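Local atomic coordinates of aspartate semialdehyde dehydrogenase (Francisella tularensis subsp. tularensis, PDB entry 4WOJ), a protein that probably catalyses the NADPH-dependent reductive dephosphorylation of L-aspartyl-4-phosphate to L-aspartate semialdehyde, a step toward lysine, methionine and threonine. Residues S147-V159 / K294-V306. Sequence-based numbering, arbitrary orientation.
Sequences SLAIAGLLKEDLV and KQKISQGNEWVKV. With NA (sodium ion), chain F.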
loop_
_atom_site.group_PDB
_atom_site.type_symbol
_atom_site.label_atom_id
_atom_site.label_comp_id
_atom_site.label_asym_id
_atom_site.label_seq_id
_atom_site.Cartn_x
_atom_site.Cartn_y
_atom_site.Cartn_z
ATOM N N SER B 147 -11.623 8.182 -10.502
ATOM C CA SER B 147 -12.176 8.957 -11.579
ATOM C C SER B 147 -12.340 10.388 -11.155
ATOM O O SER B 147 -12.036 11.301 -11.921
ATOM C CB SER B 147 -13.547 8.396 -11.983
ATOM O OG SER B 147 -13.422 7.033 -12.360
ATOM N N LEU B 148 -12.829 10.591 -9.927
ATOM C CA LEU B 148 -12.927 11.939 -9.345
ATOM C C LEU B 148 -11.569 12.635 -9.206
ATOM O O LEU B 148 -11.467 13.837 -9.407
ATOM C CB LEU B 148 -13.633 11.915 -7.954
ATOM C CG LEU B 148 -15.124 11.578 -7.951
ATOM C CD1 LEU B 148 -15.597 11.148 -6.559
ATOM C CD2 LEU B 148 -15.939 12.763 -8.430
ATOM N N ALA B 149 -10.541 11.907 -8.827
ATOM C CA ALA B 149 -9.243 12.524 -8.612
ATOM C C ALA B 149 -8.636 13.037 -9.944
ATOM O O ALA B 149 -8.137 14.155 -10.023
ATOM C CB ALA B 149 -8.307 11.540 -7.967
ATOM N N ILE B 150 -8.702 12.225 -10.986
ATOM C CA ILE B 150 -8.181 12.645 -12.294
ATOM C C ILE B 150 -9.308 13.014 -13.282
ATOM O O ILE B 150 -9.136 12.948 -14.503
ATOM C CB ILE B 150 -7.268 11.571 -12.896
ATOM C CG1 ILE B 150 -7.974 10.221 -12.961
ATOM C CG2 ILE B 150 -6.016 11.459 -12.048
ATOM C CD1 ILE B 150 -7.213 9.180 -13.747
ATOM N N ALA B 151 -10.438 13.440 -12.726
ATOM C CA ALA B 151 -11.582 13.830 -13.523
ATOM C C ALA B 151 -11.241 14.855 -14.612
ATOM O O ALA B 151 -11.797 14.814 -15.693
ATOM C CB ALA B 151 -12.687 14.368 -12.626
ATOM N N GLY B 152 -10.347 15.780 -14.277
ATOM C CA GLY B 152 -10.039 16.915 -15.124
ATOM C C GLY B 152 -9.241 16.505 -16.340
ATOM O O GLY B 152 -9.226 17.210 -17.311
ATOM N N LEU B 153 -8.565 15.375 -16.256
ATOM C CA LEU B 153 -7.941 14.738 -17.410
ATOM C C LEU B 153 -8.945 13.860 -18.204
ATOM O O LEU B 153 -8.903 13.803 -19.443
ATOM C CB LEU B 153 -6.726 13.936 -16.943
ATOM C CG LEU B 153 -5.608 14.764 -16.283
ATOM C CD1 LEU B 153 -4.620 13.880 -15.554
ATOM C CD2 LEU B 153 -4.848 15.588 -17.301
ATOM N N LEU B 154 -9.875 13.215 -17.505
ATOM C CA LEU B 154 -10.800 12.294 -18.173
ATOM C C LEU B 154 -11.820 13.041 -19.021
ATOM O O LEU B 154 -12.127 12.637 -20.142
ATOM C CB LEU B 154 -11.516 11.417 -17.179
ATOM C CG LEU B 154 -10.586 10.563 -16.327
ATOM C CD1 LEU B 154 -11.252 10.196 -15.015
ATOM C CD2 LEU B 154 -10.161 9.322 -17.076
ATOM N N LYS B 155 -12.309 14.156 -18.500
ATOM C CA LYS B 155 -13.246 15.003 -19.225
ATOM C C LYS B 155 -12.659 15.457 -20.561
ATOM O O LYS B 155 -13.352 15.532 -21.546
ATOM C CB LYS B 155 -13.563 16.244 -18.411
ATOM C CG LYS B 155 -14.378 16.014 -17.156
ATOM C CD LYS B 155 -14.343 17.287 -16.310
ATOM C CE LYS B 155 -15.391 17.271 -15.211
ATOM N NZ LYS B 155 -15.663 18.663 -14.738
ATOM N N GLU B 156 -11.386 15.801 -20.576
ATOM C CA GLU B 156 -10.735 16.181 -21.831
ATOM C C GLU B 156 -10.288 14.984 -22.660
ATOM O O GLU B 156 -9.561 15.151 -23.605
ATOM C CB GLU B 156 -9.548 17.068 -21.554
ATOM C CG GLU B 156 -9.948 18.327 -20.808
ATOM C CD GLU B 156 -8.961 19.422 -21.006
ATOM O OE1 GLU B 156 -8.201 19.392 -22.011
ATOM O OE2 GLU B 156 -8.962 20.297 -20.148
ATOM N N ASP B 157 -10.738 13.790 -22.305
ATOM C CA ASP B 157 -10.304 12.570 -22.948
ATOM C C ASP B 157 -8.795 12.524 -23.157
ATOM O O ASP B 157 -8.321 12.121 -24.233
ATOM C CB ASP B 157 -11.020 12.383 -24.285
ATOM C CG ASP B 157 -10.956 10.952 -24.773
ATOM O OD1 ASP B 157 -10.796 10.021 -23.930
ATOM O OD2 ASP B 157 -11.066 10.749 -26.007
ATOM N N LEU B 158 -8.034 12.919 -22.133
ATOM C CA LEU B 158 -6.563 12.937 -22.231
ATOM C C LEU B 158 -5.856 11.670 -21.739
ATOM O O LEU B 158 -4.662 11.502 -21.945
ATOM C CB LEU B 158 -6.014 14.179 -21.526
ATOM C CG LEU B 158 -6.312 15.487 -22.281
ATOM C CD1 LEU B 158 -5.832 16.683 -21.508
ATOM C CD2 LEU B 158 -5.665 15.514 -23.665
ATOM N N VAL B 159 -6.605 10.742 -21.152
ATOM C CA VAL B 159 -5.993 9.575 -20.519
ATOM C C VAL B 159 -6.097 8.379 -21.455
ATOM O O VAL B 159 -7.214 7.999 -21.835
ATOM C CB VAL B 159 -6.713 9.235 -19.201
ATOM C CG1 VAL B 159 -6.187 7.941 -18.619
ATOM C CG2 VAL B 159 -6.592 10.382 -18.224
ATOM N N LYS B 294 -1.287 19.420 -13.353
ATOM C CA LYS B 294 -1.836 19.863 -12.047
ATOM C C LYS B 294 -3.021 20.759 -12.306
ATOM O O LYS B 294 -4.068 20.600 -11.707
ATOM C CB LYS B 294 -0.816 20.637 -11.216
ATOM C CG LYS B 294 0.469 19.862 -10.859
ATOM C CD LYS B 294 1.720 20.698 -10.553
ATOM C CE LYS B 294 1.509 21.841 -9.532
ATOM N NZ LYS B 294 0.448 21.596 -8.517
ATOM N N GLN B 295 -2.864 21.667 -13.262
ATOM C CA GLN B 295 -3.926 22.618 -13.561
ATOM C C GLN B 295 -5.221 21.864 -13.859
ATOM O O GLN B 295 -6.217 22.014 -13.149
ATOM C CB GLN B 295 -3.521 23.555 -14.708
ATOM C CG GLN B 295 -4.574 24.603 -15.036
ATOM C CD GLN B 295 -4.819 25.578 -13.872
ATOM O OE1 GLN B 295 -3.974 25.745 -12.976
ATOM N NE2 GLN B 295 -5.980 26.233 -13.887
ATOM N N LYS B 296 -5.173 21.043 -14.900
ATOM C CA LYS B 296 -6.316 20.212 -15.295
ATOM C C LYS B 296 -6.866 19.423 -14.099
ATOM O O LYS B 296 -8.069 19.411 -13.879
ATOM C CB LYS B 296 -5.944 19.207 -16.386
ATOM C CG LYS B 296 -5.204 19.821 -17.561
ATOM C CD LYS B 296 -6.053 19.896 -18.798
ATOM C CE LYS B 296 -5.190 20.293 -19.975
ATOM N NZ LYS B 296 -5.888 21.342 -20.751
ATOM N N ILE B 297 -5.987 18.753 -13.357
ATOM C CA ILE B 297 -6.439 17.945 -12.237
ATOM C C ILE B 297 -7.257 18.831 -11.257
ATOM O O ILE B 297 -8.356 18.473 -10.845
ATOM C CB ILE B 297 -5.285 17.258 -11.490
ATOM C CG1 ILE B 297 -4.897 15.974 -12.198
ATOM C CG2 ILE B 297 -5.692 16.949 -10.030
ATOM C CD1 ILE B 297 -3.584 15.405 -11.725
ATOM N N SER B 298 -6.696 19.992 -10.976
ATOM C CA SER B 298 -7.219 20.941 -9.998
ATOM C C SER B 298 -8.556 21.484 -10.419
ATOM O O SER B 298 -9.304 21.931 -9.570
ATOM C CB SER B 298 -6.247 22.115 -9.769
ATOM O OG SER B 298 -6.546 23.158 -10.642
ATOM N N GLN B 299 -8.880 21.424 -11.698
ATOM C CA GLN B 299 -10.205 21.857 -12.184
ATOM C C GLN B 299 -11.203 20.720 -12.535
ATOM O O GLN B 299 -12.231 20.959 -13.142
ATOM C CB GLN B 299 -10.048 22.838 -13.354
ATOM C CG GLN B 299 -9.302 24.110 -12.930
ATOM C CD GLN B 299 -9.730 25.399 -13.639
ATOM O OE1 GLN B 299 -8.909 26.312 -13.801
ATOM N NE2 GLN B 299 -11.000 25.502 -14.045
ATOM N N GLY B 300 -10.945 19.509 -12.081
ATOM C CA GLY B 300 -11.868 18.416 -12.341
ATOM C C GLY B 300 -13.211 18.522 -11.645
ATOM O O GLY B 300 -14.230 18.062 -12.203
ATOM N N ASN B 301 -13.204 19.067 -10.419
ATOM C CA ASN B 301 -14.422 19.333 -9.663
ATOM C C ASN B 301 -14.090 20.029 -8.349
ATOM O O ASN B 301 -12.963 20.280 -8.046
ATOM C CB ASN B 301 -15.217 18.059 -9.387
ATOM C CG ASN B 301 -14.352 16.961 -8.884
ATOM O OD1 ASN B 301 -13.992 16.933 -7.698
ATOM N ND2 ASN B 301 -13.974 16.036 -9.793
ATOM N N GLU B 302 -15.104 20.376 -7.596
ATOM C CA GLU B 302 -14.882 21.096 -6.335
ATOM C C GLU B 302 -14.222 20.258 -5.255
ATOM O O GLU B 302 -13.582 20.828 -4.403
ATOM C CB GLU B 302 -16.160 21.741 -5.814
ATOM C CG GLU B 302 -17.358 20.816 -5.736
ATOM C CD GLU B 302 -18.515 21.459 -4.981
ATOM O OE1 GLU B 302 -18.304 21.939 -3.838
ATOM O OE2 GLU B 302 -19.641 21.471 -5.528
ATOM N N TRP B 303 -14.327 18.922 -5.330
ATOM C CA TRP B 303 -13.765 18.043 -4.294
ATOM C C TRP B 303 -12.295 17.744 -4.438
ATOM O O TRP B 303 -11.638 17.425 -3.457
ATOM C CB TRP B 303 -14.587 16.761 -4.182
ATOM C CG TRP B 303 -15.961 17.144 -3.879
ATOM C CD1 TRP B 303 -16.475 17.494 -2.642
ATOM C CD2 TRP B 303 -17.006 17.362 -4.824
ATOM N NE1 TRP B 303 -17.797 17.842 -2.762
ATOM C CE2 TRP B 303 -18.157 17.783 -4.084
ATOM C CE3 TRP B 303 -17.082 17.262 -6.212
ATOM C CZ2 TRP B 303 -19.357 18.089 -4.690
ATOM C CZ3 TRP B 303 -18.280 17.545 -6.828
ATOM C CH2 TRP B 303 -19.408 17.972 -6.064
ATOM N N VAL B 304 -11.785 17.795 -5.675
ATOM C CA VAL B 304 -10.370 17.526 -5.933
ATOM C C VAL B 304 -9.532 18.502 -5.113
ATOM O O VAL B 304 -9.727 19.683 -5.182
ATOM C CB VAL B 304 -10.035 17.683 -7.431
ATOM C CG1 VAL B 304 -8.540 17.693 -7.682
ATOM C CG2 VAL B 304 -10.652 16.549 -8.198
ATOM N N LYS B 305 -8.584 17.990 -4.343
ATOM C CA LYS B 305 -7.770 18.824 -3.476
ATOM C C LYS B 305 -6.326 18.506 -3.728
ATOM O O LYS B 305 -5.843 17.436 -3.380
ATOM C CB LYS B 305 -8.131 18.548 -2.029
ATOM C CG LYS B 305 -7.364 19.389 -1.057
ATOM C CD LYS B 305 -7.976 19.249 0.331
ATOM C CE LYS B 305 -7.527 20.377 1.255
ATOM N NZ LYS B 305 -6.265 19.962 1.911
ATOM N N VAL B 306 -5.631 19.430 -4.362
ATOM C CA VAL B 306 -4.254 19.160 -4.697
ATOM C C VAL B 306 -3.351 19.414 -3.502
ATOM O O VAL B 306 -3.511 20.370 -2.784
ATOM C CB VAL B 306 -3.802 19.952 -5.883
ATOM C CG1 VAL B 306 -2.324 19.756 -6.100
ATOM C CG2 VAL B 306 -4.586 19.507 -7.107
HETATM NA NA NA F . -3.552 22.332 -2.709
HETATM O O HOH W 1 -9.341 16.094 -11.177
HETATM O O HOH W 2 -4.144 21.821 -0.665
#
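Bent at its second torsion (chi2 -108°) and again near its end, the chain of K296 passes crosswise over L153 and L158 to reach E156, while N301, its CG set between backbone N and carbonyl carbon (chi1 47°), turns its amide toward L148. The K296 ammonium faces both carboxylate oxygens of E156 in a long salt bridge whose two hydrogen bonds are weak, with K296 NZ 3.3 Å from E156 OE1, at the exposed border of the contact. Further in, two glycines let backbone meet backbone: the CA atoms of G152 and G300 lie 3.7 Å apart, and G152 CA directs a C-H almost straight at K296 O, 3.4 Å away. A water joins the two segments here, donating to A149 O and I297 O, each at 2.6 Å, and accepting a longer bond from G152 N. The N301 amide works at both ends. Its ND2 gives a weak bond to L148 O, whereas OD1 accepts from V304 N in an Asx motif, fixing the turn that leads into strand 304-307. K155, extended beyond CG, brings NZ 3.0 Å from G300 O, above the carbonyl plane. On the side facing strand 343-351, L153 CD1 meets I297 CG1 at 4.0 Å. G152 and G300 illustrate how glycines permit close contact between a helix and the turn that follows another helix, here within the dimerisation domain: L153 and I297 both rest on F344 of strand 343-351, A149 and W303 reach I329 of strand 329-336, and L148, K155 and W303 lean on helix 118-130.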